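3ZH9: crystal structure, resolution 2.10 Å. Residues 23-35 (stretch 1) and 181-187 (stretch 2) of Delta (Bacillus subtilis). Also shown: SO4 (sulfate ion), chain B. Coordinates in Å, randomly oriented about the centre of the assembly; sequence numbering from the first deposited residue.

Stretch 1, residues 23-35: KETYLLQETVSRI
Stretch 2 (181-187) HLSSIFQ

No direct hydrogen bond joins the two stretches; the contact rests on the Tyr 26 ring, whose face receives the backbone of Ser 183. Ser 183 CA sits 3.7 Å from the centroid of the Tyr 26 ring, 9° off its normal, so the C-H can meet the pi cloud. Tyr 26 (chi1 169°, chi2 82°) and Ser 183 also set the register, with CA atoms 6.5 Å apart.

Helices 25-35 and 182-187, both with regular helical phi/psi near -63/-41, run at 48° with axes 10.3 Å apart at closest approach. Glu 24 and His 181 are their N-cap residues. A water bridges the stretches, 2.5 Å from Tyr 26 OH and donating to Ser 183 O at 3.1 Å.

Toward the N-termini, Leu 27 CD1 packs 3.6 Å from Leu 182 CD1, both leucines buried in m,t rotamers. Farther along, Phe 186 (t, chi2 -81°) places CD1 3.2 Å from Tyr 26 OH. Arg 34 NH2 reaches the edge of the Phe 186 ring, 3.6 Å from CE2, while Arg 34 NE is salt-bridged to Glu 30 OE2 at 2.8 Å.

A sulfate, probably from the crystallisation liquor, accepts hydrogen bonds from His 181 ND1 to O2 (2.9 Å), Ser 183 N to O1 (3.1 Å) and Ser 183 OG (p) to O4 (2.5 Å, very short). The stretches bury 354 Å² together.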

# COMPACT_ATOMS: atom_id res chain seq x y z
N LYS A 23 0.00 -2.90 -8.19
CA LYS A 23 -0.91 -3.09 -7.08
C LYS A 23 -0.62 -2.19 -5.88
O LYS A 23 -1.33 -2.23 -4.88
CB LYS A 23 -0.94 -4.57 -6.65
CG LYS A 23 -1.67 -5.48 -7.64
CD LYS A 23 -2.02 -6.81 -7.01
N GLU A 24 0.43 -1.37 -5.98
CA GLU A 24 0.70 -0.44 -4.89
C GLU A 24 -0.19 0.79 -5.03
O GLU A 24 0.24 1.84 -5.51
CB GLU A 24 2.18 -0.07 -4.84
CG GLU A 24 2.56 0.80 -3.65
CD GLU A 24 2.09 0.23 -2.32
OE1 GLU A 24 2.83 -0.59 -1.73
OE2 GLU A 24 0.99 0.60 -1.86
N THR A 25 -1.44 0.66 -4.60
CA THR A 25 -2.45 1.67 -4.89
C THR A 25 -2.12 3.04 -4.32
O THR A 25 -2.53 4.06 -4.87
CB THR A 25 -3.86 1.24 -4.44
OG1 THR A 25 -3.86 1.05 -3.02
CG2 THR A 25 -4.25 -0.06 -5.12
N TYR A 26 -1.38 3.06 -3.22
CA TYR A 26 -1.04 4.32 -2.57
C TYR A 26 -0.23 5.21 -3.51
O TYR A 26 -0.47 6.42 -3.59
CB TYR A 26 -0.26 4.10 -1.27
CG TYR A 26 0.30 5.40 -0.75
CD1 TYR A 26 -0.48 6.27 -0.02
CD2 TYR A 26 1.61 5.77 -1.04
CE1 TYR A 26 0.02 7.46 0.44
CE2 TYR A 26 2.12 6.97 -0.60
CZ TYR A 26 1.32 7.81 0.14
OH TYR A 26 1.81 9.00 0.60
N LEU A 27 0.72 4.61 -4.21
CA LEU A 27 1.53 5.33 -5.19
C LEU A 27 0.74 5.71 -6.44
O LEU A 27 0.98 6.75 -7.05
CB LEU A 27 2.75 4.51 -5.57
CG LEU A 27 3.74 4.31 -4.42
CD1 LEU A 27 4.92 3.46 -4.85
CD2 LEU A 27 4.21 5.66 -3.90
N LEU A 28 -0.21 4.87 -6.82
CA LEU A 28 -1.10 5.24 -7.91
C LEU A 28 -1.86 6.50 -7.48
O LEU A 28 -1.92 7.48 -8.22
CB LEU A 28 -2.04 4.09 -8.26
CG LEU A 28 -1.31 2.86 -8.79
CD1 LEU A 28 -2.28 1.75 -9.19
CD2 LEU A 28 -0.41 3.23 -9.95
N GLN A 29 -2.38 6.47 -6.27
CA GLN A 29 -3.18 7.57 -5.75
C GLN A 29 -2.34 8.82 -5.65
O GLN A 29 -2.78 9.89 -6.05
CB GLN A 29 -3.76 7.25 -4.36
CG GLN A 29 -4.75 6.11 -4.34
CD GLN A 29 -5.77 6.20 -5.47
OE1 GLN A 29 -6.13 7.29 -5.92
NE2 GLN A 29 -6.25 5.05 -5.93
N GLU A 30 -1.14 8.69 -5.12
CA GLU A 30 -0.29 9.86 -4.92
C GLU A 30 0.08 10.50 -6.27
O GLU A 30 0.13 11.72 -6.40
CB GLU A 30 0.95 9.46 -4.13
CG GLU A 30 2.00 10.54 -4.05
CD GLU A 30 1.51 11.77 -3.30
OE1 GLU A 30 0.49 11.66 -2.60
OE2 GLU A 30 2.15 12.84 -3.42
N THR A 31 0.30 9.66 -7.28
CA THR A 31 0.70 10.13 -8.61
C THR A 31 -0.46 10.83 -9.33
O THR A 31 -0.29 11.89 -9.94
CB THR A 31 1.22 8.94 -9.47
OG1 THR A 31 2.36 8.36 -8.83
CG2 THR A 31 1.61 9.41 -10.89
N VAL A 32 -1.64 10.23 -9.26
CA VAL A 32 -2.84 10.84 -9.81
C VAL A 32 -3.05 12.21 -9.18
O VAL A 32 -3.43 13.17 -9.84
CB VAL A 32 -4.08 9.95 -9.55
CG1 VAL A 32 -5.36 10.76 -9.66
CG2 VAL A 32 -4.09 8.77 -10.51
N SER A 33 -2.78 12.30 -7.88
CA SER A 33 -2.93 13.55 -7.17
C SER A 33 -1.93 14.60 -7.65
O SER A 33 -2.27 15.78 -7.83
CB SER A 33 -2.79 13.32 -5.66
OG SER A 33 -3.00 14.52 -4.94
N ARG A 34 -0.68 14.19 -7.87
CA ARG A 34 0.33 15.12 -8.37
C ARG A 34 -0.01 15.56 -9.79
O ARG A 34 0.29 16.69 -10.19
CB ARG A 34 1.73 14.51 -8.31
CG ARG A 34 2.35 14.54 -6.90
CD ARG A 34 3.51 13.55 -6.77
NE ARG A 34 3.99 13.46 -5.39
CZ ARG A 34 5.14 13.97 -4.95
NH1 ARG A 34 5.96 14.62 -5.78
NH2 ARG A 34 5.48 13.83 -3.67
N ILE A 35 -0.63 14.69 -10.57
CA ILE A 35 -0.93 15.07 -11.94
C ILE A 35 -2.06 16.09 -11.92
O ILE A 35 -2.05 17.05 -12.67
CB ILE A 35 -1.32 13.89 -12.82
CG1 ILE A 35 -0.09 13.03 -13.13
CG2 ILE A 35 -1.95 14.39 -14.13
CD1 ILE A 35 -0.43 11.65 -13.72
N HIS A 181 4.95 -0.15 5.41
CA HIS A 181 3.90 0.58 4.68
C HIS A 181 4.45 1.81 3.94
O HIS A 181 5.05 2.69 4.57
CB HIS A 181 2.80 1.03 5.64
CG HIS A 181 2.04 -0.10 6.26
ND1 HIS A 181 1.00 -0.73 5.62
CD2 HIS A 181 2.18 -0.72 7.46
CE1 HIS A 181 0.53 -1.69 6.39
NE2 HIS A 181 1.23 -1.70 7.52
N LEU A 182 4.23 1.87 2.63
CA LEU A 182 4.79 2.96 1.83
C LEU A 182 4.17 4.29 2.21
O LEU A 182 4.86 5.31 2.27
CB LEU A 182 4.66 2.72 0.32
CG LEU A 182 5.48 1.55 -0.26
CD1 LEU A 182 5.56 1.59 -1.80
CD2 LEU A 182 6.87 1.49 0.35
N SER A 183 2.87 4.28 2.49
CA SER A 183 2.18 5.49 2.90
C SER A 183 2.77 6.07 4.20
O SER A 183 2.86 7.29 4.37
CB SER A 183 0.68 5.20 3.09
OG SER A 183 0.47 4.37 4.22
N SER A 184 3.18 5.18 5.10
CA SER A 184 3.80 5.57 6.36
C SER A 184 5.23 6.06 6.13
O SER A 184 5.66 7.04 6.74
CB SER A 184 3.80 4.41 7.35
OG SER A 184 2.48 3.95 7.55
N ILE A 185 5.96 5.38 5.26
CA ILE A 185 7.30 5.83 4.92
C ILE A 185 7.25 7.23 4.29
O ILE A 185 8.07 8.08 4.62
CB ILE A 185 8.00 4.86 3.96
CG1 ILE A 185 8.29 3.53 4.65
CG2 ILE A 185 9.30 5.45 3.45
CD1 ILE A 185 8.41 2.36 3.69
N PHE A 186 6.28 7.46 3.41
CA PHE A 186 6.17 8.75 2.74
C PHE A 186 5.89 9.83 3.77
O PHE A 186 6.54 10.86 3.83
CB PHE A 186 5.04 8.71 1.68
CG PHE A 186 4.86 10.01 0.96
CD1 PHE A 186 4.13 11.04 1.52
CD2 PHE A 186 5.44 10.20 -0.29
CE1 PHE A 186 3.97 12.26 0.84
CE2 PHE A 186 5.30 11.41 -0.97
CZ PHE A 186 4.56 12.45 -0.41
N GLN A 187 4.90 9.56 4.61
CA GLN A 187 4.58 10.47 5.69
C GLN A 187 5.77 10.78 6.61
O GLN A 187 6.05 11.94 6.91
CB GLN A 187 3.40 9.90 6.47
CG GLN A 187 3.08 10.67 7.74
CD GLN A 187 1.88 10.10 8.48
OE1 GLN A 187 1.13 9.29 7.93
NE2 GLN A 187 1.69 10.54 9.72
S SO4 B . 0.04 1.26 2.39
O1 SO4 B . 1.10 1.85 1.57
O2 SO4 B . 0.48 -0.06 2.86
O3 SO4 B . -1.17 1.13 1.57
O4 SO4 B . -0.26 2.08 3.56
O HOH W 1 1.04 9.41 2.95